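Lysine/ornithine decarboxylase (Vibrio vulnificus, PDB 2PLJ) decarboxylates lysine and ornithine, probably with pyridoxal phosphate as cofactor, to give the diamines cadaverine and putrescine. Local coordinates at residues A[55-60]-A[403-408]. Residues are numbered along the deposited sequence; the frame is centred on the assembly and turned at random.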
loop_
_atom_site.group_PDB
_atom_site.type_symbol
_atom_site.label_atom_id
_atom_site.label_comp_id
_atom_site.label_asym_id
_atom_site.label_seq_id
_atom_site.Cartn_x
_atom_site.Cartn_y
_atom_site.Cartn_z
ATOM N N ALA A 55 -3.324 9.857 18.215
ATOM C CA ALA A 55 -2.342 9.179 17.365
ATOM C C ALA A 55 -3.008 8.130 16.472
ATOM O O ALA A 55 -4.089 7.645 16.794
ATOM C CB ALA A 55 -1.263 8.535 18.255
ATOM N N PRO A 56 -2.364 7.747 15.362
ATOM C CA PRO A 56 -1.073 8.265 14.884
ATOM C C PRO A 56 -1.202 9.570 14.083
ATOM O O PRO A 56 -2.278 9.877 13.551
ATOM C CB PRO A 56 -0.554 7.135 13.975
ATOM C CG PRO A 56 -1.797 6.497 13.425
ATOM C CD PRO A 56 -2.913 6.714 14.462
ATOM N N LEU A 57 -0.094 10.303 13.994
ATOM C CA LEU A 57 -0.058 11.632 13.344
ATOM C C LEU A 57 1.148 11.725 12.446
ATOM O O LEU A 57 2.156 11.033 12.678
ATOM C CB LEU A 57 0.084 12.735 14.407
ATOM C CG LEU A 57 -1.011 12.903 15.440
ATOM C CD1 LEU A 57 -0.637 13.976 16.455
ATOM C CD2 LEU A 57 -2.371 13.183 14.775
ATOM N N LEU A 58 1.067 12.623 11.465
ATOM C CA LEU A 58 2.221 13.053 10.686
ATOM C C LEU A 58 2.313 14.585 10.854
ATOM O O LEU A 58 1.376 15.303 10.489
ATOM C CB LEU A 58 2.026 12.679 9.223
ATOM C CG LEU A 58 2.045 11.174 8.950
ATOM C CD1 LEU A 58 1.521 10.912 7.566
ATOM C CD2 LEU A 58 3.469 10.625 9.036
ATOM N N LEU A 59 3.413 15.065 11.426
ATOM C CA LEU A 59 3.589 16.496 11.657
ATOM C C LEU A 59 4.360 17.100 10.481
ATOM O O LEU A 59 5.530 16.786 10.274
ATOM C CB LEU A 59 4.298 16.777 12.993
ATOM C CG LEU A 59 3.680 16.092 14.224
ATOM C CD1 LEU A 59 4.478 16.477 15.472
ATOM C CD2 LEU A 59 2.184 16.470 14.354
ATOM N N LEU A 60 3.687 17.952 9.731
ATOM C CA LEU A 60 4.270 18.587 8.550
ATOM C C LEU A 60 4.707 20.015 8.881
ATOM O O LEU A 60 3.901 20.867 9.280
ATOM C CB LEU A 60 3.225 18.613 7.429
ATOM C CG LEU A 60 3.522 19.561 6.252
ATOM C CD1 LEU A 60 4.805 19.048 5.532
ATOM C CD2 LEU A 60 2.303 19.585 5.300
ATOM N N GLN A 403 -3.302 11.009 10.725
ATOM C CA GLN A 403 -3.747 12.346 10.338
ATOM C C GLN A 403 -2.525 13.245 10.190
ATOM O O GLN A 403 -1.660 13.296 11.075
ATOM C CB GLN A 403 -4.684 12.913 11.412
ATOM C CG GLN A 403 -5.299 14.237 10.967
ATOM C CD GLN A 403 -6.308 14.834 11.927
ATOM O OE1 GLN A 403 -6.970 15.808 11.582
ATOM N NE2 GLN A 403 -6.442 14.249 13.134
ATOM N N THR A 404 -2.462 13.976 9.086
ATOM C CA THR A 404 -1.396 14.955 8.906
ATOM C C THR A 404 -1.778 16.300 9.542
ATOM O O THR A 404 -2.873 16.818 9.315
ATOM C CB THR A 404 -1.043 15.112 7.403
ATOM O OG1 THR A 404 -0.455 13.889 6.909
ATOM C CG2 THR A 404 -0.024 16.224 7.177
ATOM N N ILE A 405 -0.872 16.855 10.332
ATOM C CA ILE A 405 -1.094 18.165 10.951
ATOM C C ILE A 405 -0.107 19.150 10.311
ATOM O O ILE A 405 1.106 18.973 10.439
ATOM C CB ILE A 405 -0.870 18.147 12.483
ATOM C CG1 ILE A 405 -1.673 17.012 13.161
ATOM C CG2 ILE A 405 -1.248 19.521 13.047
ATOM C CD1 ILE A 405 -3.168 17.087 12.902
ATOM N N ALA A 406 -0.628 20.167 9.614
ATOM C CA ALA A 406 0.236 21.100 8.865
ATOM C C ALA A 406 0.526 22.302 9.750
ATOM O O ALA A 406 -0.417 22.985 10.237
ATOM C CB ALA A 406 -0.437 21.547 7.558
ATOM N N LEU A 407 1.816 22.576 9.910
ATOM C CA LEU A 407 2.320 23.662 10.753
ATOM C C LEU A 407 3.116 24.710 9.976
ATOM O O LEU A 407 3.796 24.394 8.975
ATOM C CB LEU A 407 3.246 23.083 11.849
ATOM C CG LEU A 407 2.775 21.825 12.603
ATOM C CD1 LEU A 407 3.921 21.192 13.393
ATOM C CD2 LEU A 407 1.654 22.214 13.506
ATOM N N ASN A 408 3.022 25.965 10.433
ATOM C CA ASN A 408 3.928 27.022 9.949
ATOM C C ASN A 408 3.751 27.391 8.485
ATOM O O ASN A 408 4.687 27.935 7.871
ATOM C CB ASN A 408 5.407 26.691 10.237
ATOM C CG ASN A 408 5.672 26.409 11.702
ATOM O OD1 ASN A 408 5.094 27.058 12.598
ATOM N ND2 ASN A 408 6.524 25.415 11.972
#
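With CG beside its backbone N (chi1 -52°), L59 lies side by side with I405, its CD2 4.0 Å from I405 CB. L60 has CG anti to the N (chi1 164°), and its CD2 comes 4.1 Å from A406 CB, while its CB faces T404 CG2. As successive residues of a strand, the two leucines occupy different faces of the sheet, L59 that of L57 and Q403. On the L60 face the T404 hydroxyl oxygen OG1 sits 3.6 Å from L58 CB, a van der Waals approach.

The backbones run parallel with a 22° twist between the segment axes, and five hydrogen bonds tie them. Only even-numbered L58 and L60 of 57-60 bond to this neighbour, each through both N and O, as expected of a parallel pair: I405 N reaches L58 O at 2.7 Å, and L407 N reaches L60 O at 2.8 Å. Q403 N to P56 O is the longest of the five at 3.2 Å, beside the cis peptide that precedes P56. L57 and L59 turn their backbone bonds to V303 and T301 of the antiparallel strand 300-312, while T404 and A406 bond to Q25, whose NE2 also bonds Q403 OE1. Strand 57-61 thus stands between two neighbours in the mixed sheet of the beta-barrel domain that accompanies the beta/alpha barrel in this decarboxylase family, and 403-407 brings the chain's C-terminal end back to it.

Helix 40-53 covers the L57, L59 and I405 face. The chemistry implies a join made by buried backbone amides and carbonyls satisfying one another, with aliphatic contacts on both faces.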